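Local atomic coordinates of transcriptional regulator (PDB entry 1UDD), a protein that belongs to the TenA/THI-4/PQQC family and folds as an all-helical bundle that assembles into a tetramer. Residues A[107-112]-A[204-209]; A[58-63]-A[70-75]. All blocks are in the same frame, centred on the assembly; numbering follows the deposited sequence.

Interaction 1: A[107-112]-A[204-209]; sequences TLVNSA and ELAFWE
Phe207 reaches across from its helix and sets the rim of its ring against the amide of Asn110, with CE1 3.6 Å from Asn110 CG. This is the tight, buried half of the contact. The amide oxygen lies in the ring plane, at the edge, while the amide itself is turned 73° from that plane. The amide's polar ends are both held from helix 36-63: OD1 accepts from Asn48 ND2 and ND2 donates to Gln45 O, which fixes the flip of the group that Phe207 packs on. Phe207 CG stands anti to the backbone N (chi1 -152°), which carries the ring out to the other helix.

The second half is looser and partly exposed. Here a single methyl, Val109 CG1, meets Ala206 CB at 3.8 Å and sits 4.0 Å from Phe207 N; no hydrogen bond joins the two segments. Just before Val109 the helix starts, and Thr107 OG1 caps it with a weak bond from Asn110 N.

The short axes are roughly antiparallel, at 151°, and 9.5 Å apart at closest. Helix 36-63 packs against the Phe207 side, where Tyr49 meets the ring edge-to-face, and Phe203 of the second subunit packs on Leu108 and Ala112.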
loop_
_atom_site.group_PDB
_atom_site.type_symbol
_atom_site.label_atom_id
_atom_site.label_comp_id
_atom_site.label_asym_id
_atom_site.label_seq_id
_atom_site.Cartn_x
_atom_site.Cartn_y
_atom_site.Cartn_z
ATOM N N THR A 107 -5.753 23.290 5.355
ATOM C CA THR A 107 -4.867 24.099 4.526
ATOM C C THR A 107 -4.012 23.135 3.711
ATOM O O THR A 107 -3.984 21.939 3.992
ATOM C CB THR A 107 -3.930 24.975 5.376
ATOM O OG1 THR A 107 -3.213 24.142 6.300
ATOM C CG2 THR A 107 -4.725 26.035 6.142
ATOM N N LEU A 108 -3.315 23.660 2.713
ATOM C CA LEU A 108 -2.452 22.851 1.870
ATOM C C LEU A 108 -1.374 22.200 2.752
ATOM O O LEU A 108 -1.106 21.004 2.637
ATOM C CB LEU A 108 -1.820 23.741 0.795
ATOM C CG LEU A 108 -1.027 23.140 -0.365
ATOM C CD1 LEU A 108 0.390 22.885 0.056
ATOM C CD2 LEU A 108 -1.696 21.865 -0.840
ATOM N N VAL A 109 -0.780 22.997 3.640
ATOM C CA VAL A 109 0.269 22.517 4.555
ATOM C C VAL A 109 -0.196 21.300 5.355
ATOM O O VAL A 109 0.531 20.319 5.491
ATOM C CB VAL A 109 0.704 23.632 5.547
ATOM C CG1 VAL A 109 1.717 23.088 6.545
ATOM C CG2 VAL A 109 1.318 24.779 4.782
ATOM N N ASN A 110 -1.416 21.375 5.871
ATOM C CA ASN A 110 -2.018 20.295 6.647
ATOM C C ASN A 110 -2.079 19.013 5.815
ATOM O O ASN A 110 -1.534 17.975 6.201
ATOM C CB ASN A 110 -3.434 20.691 7.052
ATOM C CG ASN A 110 -3.992 19.819 8.148
ATOM O OD1 ASN A 110 -3.661 18.632 8.251
ATOM N ND2 ASN A 110 -4.857 20.395 8.970
ATOM N N SER A 111 -2.755 19.094 4.672
ATOM C CA SER A 111 -2.899 17.948 3.770
ATOM C C SER A 111 -1.547 17.351 3.456
ATOM O O SER A 111 -1.337 16.147 3.605
ATOM C CB SER A 111 -3.551 18.375 2.452
ATOM O OG SER A 111 -4.828 18.935 2.682
ATOM N N ALA A 112 -0.638 18.207 3.005
ATOM C CA ALA A 112 0.711 17.797 2.656
ATOM C C ALA A 112 1.414 17.042 3.798
ATOM O O ALA A 112 1.972 15.962 3.584
ATOM C CB ALA A 112 1.524 19.002 2.271
ATOM N N GLU A 204 6.325 20.485 10.843
ATOM C CA GLU A 204 5.865 20.941 12.147
ATOM C C GLU A 204 5.941 22.467 12.233
ATOM O O GLU A 204 5.007 23.117 12.698
ATOM C CB GLU A 204 6.716 20.326 13.272
ATOM C CG GLU A 204 6.319 18.908 13.686
ATOM C CD GLU A 204 4.867 18.802 14.151
ATOM O OE1 GLU A 204 4.347 19.785 14.723
ATOM O OE2 GLU A 204 4.248 17.729 13.965
ATOM N N LEU A 205 7.064 23.024 11.799
ATOM C CA LEU A 205 7.262 24.466 11.827
ATOM C C LEU A 205 6.244 25.119 10.900
ATOM O O LEU A 205 5.601 26.111 11.255
ATOM C CB LEU A 205 8.695 24.807 11.391
ATOM C CG LEU A 205 9.119 26.278 11.345
ATOM C CD1 LEU A 205 8.721 26.992 12.617
ATOM C CD2 LEU A 205 10.625 26.353 11.138
ATOM N N ALA A 206 6.077 24.527 9.722
ATOM C CA ALA A 206 5.138 25.042 8.734
ATOM C C ALA A 206 3.721 25.014 9.285
ATOM O O ALA A 206 2.912 25.905 8.997
ATOM C CB ALA A 206 5.213 24.205 7.451
ATOM N N PHE A 207 3.419 23.987 10.073
ATOM C CA PHE A 207 2.087 23.853 10.630
ATOM C C PHE A 207 1.786 25.000 11.598
ATOM O O PHE A 207 0.694 25.568 11.583
ATOM C CB PHE A 207 1.944 22.515 11.358
ATOM C CG PHE A 207 0.537 21.985 11.384
ATOM C CD1 PHE A 207 0.033 21.257 10.302
ATOM C CD2 PHE A 207 -0.279 22.186 12.499
ATOM C CE1 PHE A 207 -1.268 20.727 10.334
ATOM C CE2 PHE A 207 -1.571 21.668 12.542
ATOM C CZ PHE A 207 -2.070 20.931 11.457
ATOM N N TRP A 208 2.750 25.331 12.451
ATOM C CA TRP A 208 2.537 26.419 13.393
ATOM C C TRP A 208 2.393 27.702 12.598
ATOM O O TRP A 208 1.537 28.531 12.890
ATOM C CB TRP A 208 3.710 26.528 14.377
ATOM C CG TRP A 208 3.787 25.361 15.314
ATOM C CD1 TRP A 208 4.802 24.453 15.411
ATOM C CD2 TRP A 208 2.809 24.980 16.290
ATOM N NE1 TRP A 208 4.519 23.534 16.387
ATOM C CE2 TRP A 208 3.301 23.830 16.943
ATOM C CE3 TRP A 208 1.562 25.503 16.678
ATOM C CZ2 TRP A 208 2.594 23.187 17.964
ATOM C CZ3 TRP A 208 0.857 24.864 17.695
ATOM C CH2 TRP A 208 1.378 23.715 18.327
ATOM N N GLU A 209 3.224 27.841 11.571
ATOM C CA GLU A 209 3.206 29.030 10.739
ATOM C C GLU A 209 1.856 29.245 10.076
ATOM O O GLU A 209 1.348 30.364 10.048
ATOM C CB GLU A 209 4.300 28.936 9.675
ATOM C CG GLU A 209 4.440 30.178 8.794
ATOM C CD GLU A 209 4.637 31.460 9.599
ATOM O OE1 GLU A 209 5.385 31.417 10.602
ATOM O OE2 GLU A 209 4.056 32.507 9.219
#

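Interaction 2: A[58-63]-A[70-75]; sequences AVISSK and AELIEL
Ser61 and Leu72 face each other where the two backbones come nearest, their CB atoms 3.8 Å apart. Beside them Ile60 turns its short branch inward: CG2, anti to the backbone N, touches Leu72 CD2 at 3.6 Å, and the two side chains meet at a slant. A third touch comes from Ile73, whose CD1 comes to 3.7 Å from Ser61 OG. The small serine side chain is consistent with the close approach of the short axes, 8.4 Å apart.

What holds the serine hydroxyl is its own helix. With chi1 at 81°, OG folds back and donates to Ala58 O at 2.7 Å, tilted 24° from the carbonyl plane. That carbonyl also accepts the helical bond from Ser62 N, so two donors share it. The hydroxyl's proton is thus used inside its own helix, and the oxygen meets the Ile73 methyl by van der Waals contact.

Further out, Ile60 also packs on Ala121 of helix 108-123 and on Leu130 and Leu133 of helix 126-146, which ties this contact to those helices. On another side the third subunit closes in, its Ala58 packing on Ser61 and its Val80 on Ile73.

Helices 36-63 and 68-79 follow one another through a short loop, and segments 58-63 and 70-75 run antiparallel, their short axes at 162°: a helical hairpin, part of the all-helical fold of the TenA family.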
loop_
_atom_site.group_PDB
_atom_site.type_symbol
_atom_site.label_atom_id
_atom_site.label_comp_id
_atom_site.label_asym_id
_atom_site.label_seq_id
_atom_site.Cartn_x
_atom_site.Cartn_y
_atom_site.Cartn_z
ATOM N N ALA A 58 -1.895 3.133 11.034
ATOM C CA ALA A 58 -2.532 1.909 10.567
ATOM C C ALA A 58 -1.631 1.228 9.520
ATOM O O ALA A 58 -1.401 0.027 9.587
ATOM C CB ALA A 58 -3.914 2.217 9.970
ATOM N N VAL A 59 -1.125 1.990 8.555
ATOM C CA VAL A 59 -0.249 1.392 7.542
ATOM C C VAL A 59 1.015 0.801 8.195
ATOM O O VAL A 59 1.401 -0.335 7.911
ATOM C CB VAL A 59 0.163 2.416 6.469
ATOM C CG1 VAL A 59 1.171 1.788 5.526
ATOM C CG2 VAL A 59 -1.065 2.889 5.708
ATOM N N ILE A 60 1.662 1.560 9.070
ATOM C CA ILE A 60 2.850 1.030 9.738
ATOM C C ILE A 60 2.483 -0.278 10.454
ATOM O O ILE A 60 3.178 -1.296 10.326
ATOM C CB ILE A 60 3.418 2.025 10.769
ATOM C CG1 ILE A 60 3.918 3.279 10.054
ATOM C CG2 ILE A 60 4.561 1.363 11.562
ATOM C CD1 ILE A 60 4.453 4.330 10.994
ATOM N N SER A 61 1.366 -0.275 11.169
ATOM C CA SER A 61 0.967 -1.485 11.885
ATOM C C SER A 61 0.691 -2.651 10.936
ATOM O O SER A 61 1.019 -3.807 11.238
ATOM C CB SER A 61 -0.267 -1.224 12.747
ATOM O OG SER A 61 -1.434 -1.282 11.962
ATOM N N SER A 62 0.100 -2.356 9.786
ATOM C CA SER A 62 -0.220 -3.405 8.828
ATOM C C SER A 62 1.022 -4.154 8.309
ATOM O O SER A 62 0.924 -5.281 7.823
ATOM C CB SER A 62 -0.980 -2.794 7.650
ATOM O OG SER A 62 -0.105 -2.045 6.818
ATOM N N LYS A 63 2.188 -3.534 8.450
ATOM C CA LYS A 63 3.444 -4.090 7.956
ATOM C C LYS A 63 4.371 -4.608 9.052
ATOM O O LYS A 63 5.314 -5.353 8.793
ATOM C CB LYS A 63 4.161 -3.013 7.135
ATOM C CG LYS A 63 3.280 -2.453 6.018
ATOM C CD LYS A 63 3.827 -1.144 5.422
ATOM C CE LYS A 63 5.182 -1.302 4.752
ATOM N NZ LYS A 63 5.598 -0.004 4.111
ATOM N N ALA A 70 0.594 -4.919 17.295
ATOM C CA ALA A 70 -0.491 -4.720 18.249
ATOM C C ALA A 70 -0.301 -3.412 19.013
ATOM O O ALA A 70 -1.263 -2.682 19.252
ATOM C CB ALA A 70 -0.563 -5.901 19.224
ATOM N N GLU A 71 0.946 -3.127 19.385
ATOM C CA GLU A 71 1.302 -1.909 20.109
ATOM C C GLU A 71 0.949 -0.710 19.240
ATOM O O GLU A 71 0.450 0.302 19.723
ATOM C CB GLU A 71 2.810 -1.906 20.415
ATOM C CG GLU A 71 3.259 -0.852 21.412
ATOM C CD GLU A 71 4.772 -0.842 21.636
ATOM O OE1 GLU A 71 5.393 -1.928 21.605
ATOM O OE2 GLU A 71 5.337 0.256 21.863
ATOM N N LEU A 72 1.196 -0.827 17.942
ATOM C CA LEU A 72 0.901 0.269 17.017
ATOM C C LEU A 72 -0.580 0.456 16.684
ATOM O O LEU A 72 -1.056 1.598 16.579
ATOM C CB LEU A 72 1.719 0.101 15.733
ATOM C CG LEU A 72 3.053 0.861 15.629
ATOM C CD1 LEU A 72 3.591 1.226 17.002
ATOM C CD2 LEU A 72 4.059 0.013 14.847
ATOM N N ILE A 73 -1.320 -0.637 16.513
ATOM C CA ILE A 73 -2.741 -0.512 16.206
ATOM C C ILE A 73 -3.472 0.099 17.418
ATOM O O ILE A 73 -4.456 0.821 17.259
ATOM C CB ILE A 73 -3.356 -1.885 15.840
ATOM C CG1 ILE A 73 -4.716 -1.699 15.171
ATOM C CG2 ILE A 73 -3.523 -2.730 17.077
ATOM C CD1 ILE A 73 -4.647 -1.037 13.787
ATOM N N GLU A 74 -2.974 -0.181 18.622
ATOM C CA GLU A 74 -3.558 0.342 19.863
ATOM C C GLU A 74 -3.428 1.856 19.895
ATOM O O GLU A 74 -4.343 2.578 20.322
ATOM C CB GLU A 74 -2.826 -0.229 21.079
ATOM C CG GLU A 74 -3.304 0.331 22.436
ATOM C CD GLU A 74 -4.693 -0.184 22.819
ATOM O OE1 GLU A 74 -5.007 -1.333 22.454
ATOM O OE2 GLU A 74 -5.462 0.543 23.490
ATOM N N LEU A 75 -2.266 2.324 19.448
ATOM C CA LEU A 75 -1.954 3.742 19.392
ATOM C C LEU A 75 -2.843 4.407 18.328
ATOM O O LEU A 75 -3.334 5.529 18.513
ATOM C CB LEU A 75 -0.473 3.901 19.035
ATOM C CG LEU A 75 0.274 5.213 19.263
ATOM C CD1 LEU A 75 0.164 5.633 20.727
ATOM C CD2 LEU A 75 1.745 5.012 18.876
#

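Along the chain the two contacts come in series: interaction 2 closes at residue 75, before interaction 1 opens at residue 107. Their centres lie 24 Å apart and their nearest atoms about 13 Å, so they do not touch. Helix 36-63 connects them, its last turns forming interaction 2 while Gln45, Asn48 and Tyr49, earlier on it, meet residues of interaction 1. Helix 108-123 does likewise, starting in interaction 1 and reaching Ile60 through Ala121. Interaction 2 pairs consecutive helices, whereas interaction 1 brings a late helix, 190-213, back onto the bundle. The second subunit packs at interaction 1; at interaction 2 the third and fourth do, with the second at Val59.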